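Local coordinates for Aac(6')-Ih protein (Acinetobacter baumannii, PDB 4E8O), which probably transfers an acetyl group from acetyl coenzyme A to the 6'-amino group of aminoglycoside antibiotics, a reaction that confers resistance, at residues M22-I27 and L64-Y69; S33-L38 and I76-A81; E80-Y85 and V96-G101. All blocks are in the same frame, centred on the assembly; numbering follows the deposited sequence.

Contact 1. Residues M22-I27 and L64-Y69; sequences MNIMPI and LQLLAY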
loop_
_atom_site.group_PDB
_atom_site.type_symbol
_atom_site.label_atom_id
_atom_site.label_comp_id
_atom_site.label_asym_id
_atom_site.label_seq_id
_atom_site.Cartn_x
_atom_site.Cartn_y
_atom_site.Cartn_z
ATOM N N MET B 22 -25.128 -21.886 7.543
ATOM C CA MET B 22 -24.444 -20.962 6.642
ATOM C C MET B 22 -23.523 -21.697 5.665
ATOM O O MET B 22 -23.221 -22.879 5.848
ATOM C CB MET B 22 -23.671 -19.906 7.440
ATOM C CG MET B 22 -24.265 -18.513 7.331
ATOM S SD MET B 22 -23.868 -17.453 8.732
ATOM C CE MET B 22 -24.711 -18.321 10.054
ATOM N N ASN B 23 -23.083 -20.992 4.626
ATOM C CA ASN B 23 -22.354 -21.616 3.525
ATOM C C ASN B 23 -21.581 -20.612 2.664
ATOM O O ASN B 23 -22.169 -19.701 2.078
ATOM C CB ASN B 23 -23.324 -22.427 2.661
ATOM C CG ASN B 23 -22.866 -22.545 1.228
ATOM O OD1 ASN B 23 -23.471 -21.971 0.326
ATOM N ND2 ASN B 23 -21.785 -23.286 1.010
ATOM N N ILE B 24 -20.263 -20.799 2.587
ATOM C CA ILE B 24 -19.364 -19.882 1.879
ATOM C C ILE B 24 -19.044 -20.362 0.461
ATOM O O ILE B 24 -18.727 -21.536 0.257
ATOM C CB ILE B 24 -18.034 -19.723 2.644
ATOM C CG1 ILE B 24 -18.296 -19.255 4.077
ATOM C CG2 ILE B 24 -17.116 -18.746 1.935
ATOM C CD1 ILE B 24 -17.045 -19.163 4.930
ATOM N N MET B 25 -19.122 -19.455 -0.511
ATOM C CA MET B 25 -18.777 -19.792 -1.890
ATOM C C MET B 25 -18.134 -18.623 -2.626
ATOM O O MET B 25 -18.470 -17.465 -2.377
ATOM C CB MET B 25 -20.014 -20.260 -2.660
ATOM C CG MET B 25 -21.033 -19.161 -2.938
ATOM S SD MET B 25 -22.502 -19.788 -3.774
ATOM C CE MET B 25 -22.947 -21.107 -2.657
ATOM N N PRO B 26 -17.197 -18.926 -3.538
ATOM C CA PRO B 26 -16.688 -17.884 -4.436
ATOM C C PRO B 26 -17.802 -17.386 -5.359
ATOM O O PRO B 26 -18.632 -18.184 -5.797
ATOM C CB PRO B 26 -15.583 -18.600 -5.227
ATOM C CG PRO B 26 -15.826 -20.070 -5.025
ATOM C CD PRO B 26 -16.478 -20.205 -3.688
ATOM N N ILE B 27 -17.820 -16.081 -5.632
ATOM C CA ILE B 27 -18.921 -15.435 -6.350
ATOM C C ILE B 27 -18.849 -15.640 -7.870
ATOM O O ILE B 27 -17.788 -15.472 -8.478
ATOM C CB ILE B 27 -18.967 -13.911 -6.032
ATOM C CG1 ILE B 27 -18.921 -13.677 -4.517
ATOM C CG2 ILE B 27 -20.199 -13.253 -6.654
ATOM C CD1 ILE B 27 -18.787 -12.211 -4.108
ATOM N N LEU B 64 -9.907 -12.711 -4.856
ATOM C CA LEU B 64 -10.882 -13.654 -4.322
ATOM C C LEU B 64 -12.076 -12.882 -3.783
ATOM O O LEU B 64 -11.913 -11.891 -3.061
ATOM C CB LEU B 64 -10.271 -14.515 -3.208
ATOM C CG LEU B 64 -11.153 -15.675 -2.727
ATOM C CD1 LEU B 64 -11.191 -16.795 -3.758
ATOM C CD2 LEU B 64 -10.702 -16.216 -1.377
ATOM N N GLN B 65 -13.275 -13.327 -4.141
ATOM C CA GLN B 65 -14.487 -12.705 -3.626
ATOM C C GLN B 65 -15.480 -13.784 -3.220
ATOM O O GLN B 65 -15.774 -14.698 -3.998
ATOM C CB GLN B 65 -15.090 -11.747 -4.663
ATOM C CG GLN B 65 -15.086 -12.274 -6.095
ATOM C CD GLN B 65 -13.788 -11.990 -6.830
ATOM O OE1 GLN B 65 -13.156 -10.950 -6.628
ATOM N NE2 GLN B 65 -13.383 -12.918 -7.692
ATOM N N LEU B 66 -15.982 -13.693 -1.992
ATOM C CA LEU B 66 -16.844 -14.744 -1.459
ATOM C C LEU B 66 -18.181 -14.189 -0.978
ATOM O O LEU B 66 -18.289 -13.004 -0.649
ATOM C CB LEU B 66 -16.145 -15.472 -0.305
ATOM C CG LEU B 66 -14.709 -15.946 -0.523
ATOM C CD1 LEU B 66 -14.149 -16.546 0.751
ATOM C CD2 LEU B 66 -14.630 -16.964 -1.642
ATOM N N LEU B 67 -19.195 -15.052 -0.962
ATOM C CA LEU B 67 -20.475 -14.754 -0.334
ATOM C C LEU B 67 -20.813 -15.874 0.641
ATOM O O LEU B 67 -20.455 -17.034 0.415
ATOM C CB LEU B 67 -21.588 -14.640 -1.383
ATOM C CG LEU B 67 -21.766 -13.311 -2.119
ATOM C CD1 LEU B 67 -22.587 -13.493 -3.386
ATOM C CD2 LEU B 67 -22.423 -12.288 -1.215
ATOM N N ALA B 68 -21.483 -15.524 1.731
ATOM C CA ALA B 68 -22.032 -16.525 2.639
ATOM C C ALA B 68 -23.551 -16.497 2.528
ATOM O O ALA B 68 -24.161 -15.430 2.612
ATOM C CB ALA B 68 -21.592 -16.257 4.069
ATOM N N TYR B 69 -24.155 -17.665 2.325
ATOM C CA TYR B 69 -25.601 -17.760 2.163
ATOM C C TYR B 69 -26.246 -18.532 3.310
ATOM O O TYR B 69 -25.584 -19.311 4.000
ATOM C CB TYR B 69 -25.949 -18.449 0.839
ATOM C CG TYR B 69 -25.757 -17.602 -0.403
ATOM C CD1 TYR B 69 -26.822 -16.907 -0.963
ATOM C CD2 TYR B 69 -24.522 -17.520 -1.027
ATOM C CE1 TYR B 69 -26.657 -16.147 -2.103
ATOM C CE2 TYR B 69 -24.348 -16.762 -2.168
ATOM C CZ TYR B 69 -25.419 -16.078 -2.698
ATOM O OH TYR B 69 -25.252 -15.320 -3.833
HETATM O O HOH W 1 -15.273 -15.434 -7.932
#
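Met25 and Leu67 face each other as a hydrogen-bonded pair where strand 23-26 runs antiparallel to residues 64-69. Each backbone amide donates to the other's carbonyl, Met25 N to Leu67 O at 2.9 Å and Leu67 N to Met25 O at 2.9 Å. The ladder continues at both ends, with Tyr69 N donating to Asn23 O and Ile27 N to Gln65 O. Pro26, which has no amide hydrogen to give, falls in a non-hydrogen-bonded position opposite Leu66, where none is required.

Between these rungs, CA-H...O contacts fill the gaps, among them Ala68 CA to Asn23 O at 3.2 Å.

Apolar side chains meet on both faces. On the face bearing Ile24 and Ala68, Ile24 CG2 lies 3.9 Å from Leu66 CD1, and the short Ala68 side chain packs against Ile113 of helix 113-127. On the side of Leu67, Ile27 crosses it at about a right angle, Ile27 CG1 lying 3.7 Å from Leu67 CG. With chi1 of -50°, CG1 of Ile27 stands anti to its own carbonyl carbon, and the branch extends over the neighbouring strand until CD1 reaches Gln65 CB.

Met25 makes a Met-aromatic contact: its SD approaches the Tyr69 ring obliquely, 3.9 Å from Tyr69 CE2. The polarisable sulfur suits a place beside an aromatic ring.

A water joins the end of the ladder, donating to Ile27 O at 2.6 Å and accepting from Gln65 NE2.

The phenol oxygen of Tyr69 is hydrogen-bonded to Asp34 of helix 32-42, and Trp35 and Leu38 of that helix cover Ile27 and Leu67. Ile24 and Ala68 instead rest on helix 113-127, while strand 75-84 continues the sheet beyond residues 64-69.

Contact 2. Residues S33-L38 and I76-A81; sequences SDWLAL and IAMLEA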
loop_
_atom_site.group_PDB
_atom_site.type_symbol
_atom_site.label_atom_id
_atom_site.label_comp_id
_atom_site.label_asym_id
_atom_site.label_seq_id
_atom_site.Cartn_x
_atom_site.Cartn_y
_atom_site.Cartn_z
ATOM N N SER B 33 -25.944 -9.636 -8.303
ATOM C CA SER B 33 -26.938 -8.858 -7.565
ATOM C C SER B 33 -26.811 -9.035 -6.048
ATOM O O SER B 33 -26.855 -8.055 -5.298
ATOM C CB SER B 33 -28.348 -9.223 -8.028
ATOM O OG SER B 33 -29.321 -8.593 -7.220
ATOM N N ASP B 34 -26.645 -10.277 -5.596
ATOM C CA ASP B 34 -26.428 -10.537 -4.171
ATOM C C ASP B 34 -25.140 -9.878 -3.683
ATOM O O ASP B 34 -25.064 -9.402 -2.548
ATOM C CB ASP B 34 -26.356 -12.040 -3.897
ATOM C CG ASP B 34 -27.670 -12.746 -4.143
ATOM O OD1 ASP B 34 -28.740 -12.114 -3.977
ATOM O OD2 ASP B 34 -27.629 -13.943 -4.498
ATOM N N TRP B 35 -24.128 -9.872 -4.547
ATOM C CA TRP B 35 -22.830 -9.282 -4.238
ATOM C C TRP B 35 -22.954 -7.768 -4.157
ATOM O O TRP B 35 -22.426 -7.144 -3.234
ATOM C CB TRP B 35 -21.810 -9.677 -5.311
ATOM C CG TRP B 35 -20.393 -9.226 -5.040
ATOM C CD1 TRP B 35 -19.901 -8.695 -3.880
ATOM C CD2 TRP B 35 -19.293 -9.267 -5.960
ATOM N NE1 TRP B 35 -18.565 -8.404 -4.026
ATOM C CE2 TRP B 35 -18.168 -8.748 -5.292
ATOM C CE3 TRP B 35 -19.151 -9.700 -7.282
ATOM C CZ2 TRP B 35 -16.916 -8.644 -5.903
ATOM C CZ3 TRP B 35 -17.913 -9.600 -7.886
ATOM C CH2 TRP B 35 -16.810 -9.075 -7.199
ATOM N N LEU B 36 -23.664 -7.185 -5.121
ATOM C CA LEU B 36 -23.865 -5.735 -5.183
ATOM C C LEU B 36 -24.627 -5.213 -3.970
ATOM O O LEU B 36 -24.252 -4.195 -3.385
ATOM C CB LEU B 36 -24.616 -5.362 -6.466
ATOM C CG LEU B 36 -25.004 -3.892 -6.644
ATOM C CD1 LEU B 36 -23.763 -3.041 -6.755
ATOM C CD2 LEU B 36 -25.894 -3.687 -7.861
ATOM N N ALA B 37 -25.693 -5.917 -3.600
ATOM C CA ALA B 37 -26.541 -5.518 -2.481
ATOM C C ALA B 37 -25.775 -5.373 -1.165
ATOM O O ALA B 37 -26.057 -4.469 -0.380
ATOM C CB ALA B 37 -27.699 -6.497 -2.324
ATOM N N LEU B 38 -24.823 -6.270 -0.924
ATOM C CA LEU B 38 -23.985 -6.197 0.269
ATOM C C LEU B 38 -22.828 -5.222 0.077
ATOM O O LEU B 38 -22.458 -4.499 1.004
ATOM C CB LEU B 38 -23.447 -7.581 0.639
ATOM C CG LEU B 38 -24.493 -8.605 1.074
ATOM C CD1 LEU B 38 -23.843 -9.930 1.412
ATOM C CD2 LEU B 38 -25.255 -8.078 2.269
ATOM N N ILE B 76 -25.779 -13.042 3.282
ATOM C CA ILE B 76 -25.688 -12.312 4.545
ATOM C C ILE B 76 -24.291 -11.779 4.858
ATOM O O ILE B 76 -24.113 -11.043 5.830
ATOM C CB ILE B 76 -26.245 -13.142 5.743
ATOM C CG1 ILE B 76 -25.595 -14.530 5.824
ATOM C CG2 ILE B 76 -27.756 -13.274 5.644
ATOM C CD1 ILE B 76 -24.274 -14.573 6.586
ATOM N N ALA B 77 -23.308 -12.154 4.041
ATOM C CA ALA B 77 -21.931 -11.699 4.231
ATOM C C ALA B 77 -21.117 -11.792 2.945
ATOM O O ALA B 77 -21.411 -12.617 2.077
ATOM C CB ALA B 77 -21.252 -12.493 5.338
ATOM N N MET B 78 -20.091 -10.950 2.832
ATOM C CA MET B 78 -19.187 -10.969 1.682
ATOM C C MET B 78 -17.766 -10.648 2.115
ATOM O O MET B 78 -17.558 -9.982 3.129
ATOM C CB MET B 78 -19.620 -9.947 0.629
ATOM C CG MET B 78 -19.732 -8.527 1.163
ATOM S SD MET B 78 -19.427 -7.254 -0.085
ATOM C CE MET B 78 -17.643 -7.127 0.007
ATOM N N LEU B 79 -16.795 -11.116 1.335
ATOM C CA LEU B 79 -15.391 -10.794 1.553
ATOM C C LEU B 79 -14.715 -10.604 0.202
ATOM O O LEU B 79 -15.042 -11.293 -0.770
ATOM C CB LEU B 79 -14.694 -11.919 2.327
ATOM C CG LEU B 79 -13.186 -11.791 2.574
ATOM C CD1 LEU B 79 -12.799 -12.468 3.872
ATOM C CD2 LEU B 79 -12.387 -12.392 1.431
ATOM N N GLU B 80 -13.768 -9.675 0.143
ATOM C CA GLU B 80 -12.927 -9.530 -1.033
ATOM C C GLU B 80 -11.474 -9.501 -0.581
ATOM O O GLU B 80 -11.143 -8.871 0.421
ATOM C CB GLU B 80 -13.296 -8.257 -1.815
ATOM C CG GLU B 80 -14.759 -8.226 -2.259
ATOM C CD GLU B 80 -15.120 -7.013 -3.099
ATOM O OE1 GLU B 80 -14.210 -6.369 -3.674
ATOM O OE2 GLU B 80 -16.329 -6.704 -3.191
ATOM N N ALA B 81 -10.603 -10.187 -1.308
ATOM C CA ALA B 81 -9.193 -10.197 -0.945
ATOM C C ALA B 81 -8.356 -10.207 -2.202
ATOM O O ALA B 81 -8.861 -10.507 -3.288
ATOM C CB ALA B 81 -8.864 -11.401 -0.068
#
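Helix 33-38 passes over strand 76-81 almost perpendicularly, at 89°, with the two axes 8.6 Å apart at their closest.

Trp35 reaches the strand with the edge of its indole. Its CG is anti to the backbone N (chi1 -175°), which carries the ring out from the helix until NE1 donates to Glu80 OE2 at 2.9 Å. This bond is noticeably bent, with 138° at the hydrogen, and OE2 is met from above the carboxylate plane. The carboxylate stands steeply to the ring plane. At the same edge, Met78 SD lies 4.1 Å from Trp35 CD1 in a Met-aromatic contact, close to the ring plane. With CG of Met78 held between its backbone N and carbonyl carbon, SD comes to lie between Trp35 CD1 and Leu38.

Leu38 points toward the strand: its CB rests 3.9 Å from Met78 CG, and its CD1 settles 3.5 Å from Ala77 N. A branched leucine suits this place because one methyl can lie on the backbone while the root of the side chain packs on methionine.

Glu80 is buried, and its OE2 also forms a salt bridge with Arg39, one turn along the helix from Trp35. The indole N-H and the guanidinium therefore meet one carboxylate oxygen, which probably helps keep Glu80 ionised and gives an otherwise apolar helix-sheet interface a directional polar link.

Contact 3. Residues E80-Y85 and V96-G101; sequences EASIRY and VAFLEG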
loop_
_atom_site.group_PDB
_atom_site.type_symbol
_atom_site.label_atom_id
_atom_site.label_comp_id
_atom_site.label_asym_id
_atom_site.label_seq_id
_atom_site.Cartn_x
_atom_site.Cartn_y
_atom_site.Cartn_z
ATOM N N GLU B 80 -13.768 -9.675 0.143
ATOM C CA GLU B 80 -12.927 -9.530 -1.033
ATOM C C GLU B 80 -11.474 -9.501 -0.581
ATOM O O GLU B 80 -11.143 -8.871 0.421
ATOM C CB GLU B 80 -13.296 -8.257 -1.815
ATOM C CG GLU B 80 -14.759 -8.226 -2.259
ATOM C CD GLU B 80 -15.120 -7.013 -3.099
ATOM O OE1 GLU B 80 -14.210 -6.369 -3.674
ATOM O OE2 GLU B 80 -16.329 -6.704 -3.191
ATOM N N ALA B 81 -10.603 -10.187 -1.308
ATOM C CA ALA B 81 -9.193 -10.197 -0.945
ATOM C C ALA B 81 -8.356 -10.207 -2.202
ATOM O O ALA B 81 -8.861 -10.507 -3.288
ATOM C CB ALA B 81 -8.864 -11.401 -0.068
ATOM N N SER B 82 -7.076 -9.876 -2.060
ATOM C CA SER B 82 -6.168 -9.880 -3.197
ATOM C C SER B 82 -4.811 -10.424 -2.792
ATOM O O SER B 82 -4.501 -10.529 -1.600
ATOM C CB SER B 82 -5.994 -8.468 -3.744
ATOM O OG SER B 82 -5.463 -7.600 -2.757
ATOM N N ILE B 83 -4.011 -10.786 -3.790
ATOM C CA ILE B 83 -2.606 -11.087 -3.573
ATOM C C ILE B 83 -1.821 -9.856 -4.015
ATOM O O ILE B 83 -2.011 -9.371 -5.133
ATOM C CB ILE B 83 -2.140 -12.303 -4.394
ATOM C CG1 ILE B 83 -3.039 -13.520 -4.135
ATOM C CG2 ILE B 83 -0.684 -12.616 -4.081
ATOM C CD1 ILE B 83 -3.031 -14.015 -2.692
ATOM N N ARG B 84 -0.955 -9.344 -3.141
ATOM C CA ARG B 84 -0.198 -8.122 -3.426
ATOM C C ARG B 84 1.272 -8.443 -3.622
ATOM O O ARG B 84 1.859 -9.162 -2.811
ATOM C CB ARG B 84 -0.328 -7.127 -2.270
ATOM C CG ARG B 84 -1.743 -6.692 -1.949
ATOM C CD ARG B 84 -2.385 -5.977 -3.119
ATOM N NE ARG B 84 -3.593 -5.257 -2.718
ATOM C CZ ARG B 84 -3.597 -4.009 -2.256
ATOM N NH1 ARG B 84 -2.455 -3.337 -2.135
ATOM N NH2 ARG B 84 -4.740 -3.430 -1.920
ATOM N N TYR B 85 1.871 -7.898 -4.680
ATOM C CA TYR B 85 3.277 -8.153 -4.967
ATOM C C TYR B 85 4.152 -6.939 -4.671
ATOM O O TYR B 85 5.379 -7.033 -4.661
ATOM C CB TYR B 85 3.457 -8.627 -6.411
ATOM C CG TYR B 85 2.995 -10.051 -6.605
ATOM C CD1 TYR B 85 3.890 -11.108 -6.514
ATOM C CD2 TYR B 85 1.661 -10.340 -6.849
ATOM C CE1 TYR B 85 3.469 -12.413 -6.678
ATOM C CE2 TYR B 85 1.235 -11.640 -7.014
ATOM C CZ TYR B 85 2.142 -12.670 -6.923
ATOM O OH TYR B 85 1.714 -13.967 -7.088
ATOM N N VAL B 96 1.966 -11.066 -0.396
ATOM C CA VAL B 96 1.135 -11.257 0.791
ATOM C C VAL B 96 -0.336 -11.222 0.387
ATOM O O VAL B 96 -0.691 -10.610 -0.622
ATOM C CB VAL B 96 1.370 -10.148 1.852
ATOM C CG1 VAL B 96 2.805 -10.154 2.345
ATOM C CG2 VAL B 96 1.008 -8.773 1.288
ATOM N N ALA B 97 -1.196 -11.868 1.171
ATOM C CA ALA B 97 -2.632 -11.744 0.947
ATOM C C ALA B 97 -3.062 -10.419 1.551
ATOM O O ALA B 97 -2.412 -9.923 2.467
ATOM C CB ALA B 97 -3.377 -12.886 1.597
ATOM N N PHE B 98 -4.138 -9.829 1.044
ATOM C CA PHE B 98 -4.605 -8.564 1.601
ATOM C C PHE B 98 -6.124 -8.524 1.646
ATOM O O PHE B 98 -6.782 -8.844 0.654
ATOM C CB PHE B 98 -4.045 -7.381 0.799
ATOM C CG PHE B 98 -4.344 -6.032 1.406
ATOM C CD1 PHE B 98 -3.439 -5.423 2.266
ATOM C CD2 PHE B 98 -5.518 -5.363 1.097
ATOM C CE1 PHE B 98 -3.709 -4.179 2.818
ATOM C CE2 PHE B 98 -5.797 -4.119 1.642
ATOM C CZ PHE B 98 -4.891 -3.525 2.505
ATOM N N LEU B 99 -6.672 -8.141 2.799
ATOM C CA LEU B 99 -8.120 -8.058 2.973
ATOM C C LEU B 99 -8.631 -6.739 2.418
ATOM O O LEU B 99 -8.345 -5.672 2.970
ATOM C CB LEU B 99 -8.500 -8.181 4.456
ATOM C CG LEU B 99 -9.998 -8.296 4.731
ATOM C CD1 LEU B 99 -10.522 -9.572 4.113
ATOM C CD2 LEU B 99 -10.307 -8.257 6.223
ATOM N N GLU B 100 -9.378 -6.807 1.321
ATOM C CA GLU B 100 -9.876 -5.598 0.687
ATOM C C GLU B 100 -11.166 -5.147 1.346
ATOM O O GLU B 100 -11.404 -3.949 1.493
ATOM C CB GLU B 100 -10.096 -5.828 -0.808
ATOM C CG GLU B 100 -8.856 -6.308 -1.553
ATOM C CD GLU B 100 -7.911 -5.183 -1.911
ATOM O OE1 GLU B 100 -8.262 -4.010 -1.680
ATOM O OE2 GLU B 100 -6.811 -5.470 -2.435
ATOM N N GLY B 101 -11.996 -6.104 1.750
ATOM C CA GLY B 101 -13.259 -5.770 2.369
ATOM C C GLY B 101 -13.966 -6.976 2.938
ATOM O O GLY B 101 -13.929 -8.066 2.362
#
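Glu100 OE2 is gripped by three donors from the neighbouring strand. Ser82 OG donates over a short 2.5 Å to Glu100 OE2, which accepts through its anti lone pair, while Arg84 approaches side-on with NE and NH2, both directed to this one oxygen. The NH2 arm of the salt bridge is the shorter, Arg84 NH2 to Glu100 OE2 at 3.0 Å. OE2 lies in the guanidinium plane, at its edge, with the carboxylate plane turned 25° from it.

One face of that guanidinium lies against Phe98. Arg84 CZ sits 4.4 Å from the Phe98 ring centroid, 22° off the normal and displaced toward the rim, a cation-pi contact. Arginine suits the place because its flat group can lie over an aromatic face, here tilted, and still bond through its edge.

With chi1 near -59°, CG of Arg84 lies 3.7 Å from Phe98 CB; the fold at chi2 then turns the rest of the chain toward Glu100. Ser82 OG also accepts from Arg84 NE at 3.0 Å, which probably helps to fix the guanidinium's rotation. Just beyond residue 84, Glu86 of the second subunit accepts from Tyr85 N and packs on Arg84.

Glu80 O accepts from both Glu100 N (2.9 Å) and Gly101 N (3.2 Å). This double acceptance marks a classic beta bulge in the hairpin of strands 75-84 and 96-104, consistent with the bulge of the fourth strand in GNAT proteins, near where that strand and the next diverge to receive acetyl coenzyme A.

The three contacts step across one mixed sheet in its strand order. Contact 1 joins edge strand 23-26 to strand 63-69, contact 2 lays helix 32-42 over strand 75-84, and contact 3 pairs that strand with 96-104. Centres of contacts 1 and 2 are about 8 Å apart; contact 3 lies about 16 Å from the centre of each. Along the chain, the segments of contacts 1 and 2 alternate, while contact 3 begins where contact 2 ends, sharing Glu80 and Ala81. Leu64 O to Ala81 N, at 2.8 Å, probably hydrogen-bonds contact 1 to both others. Together they unite the N-terminal strand and first helix with the central hairpin of the acetyltransferase fold.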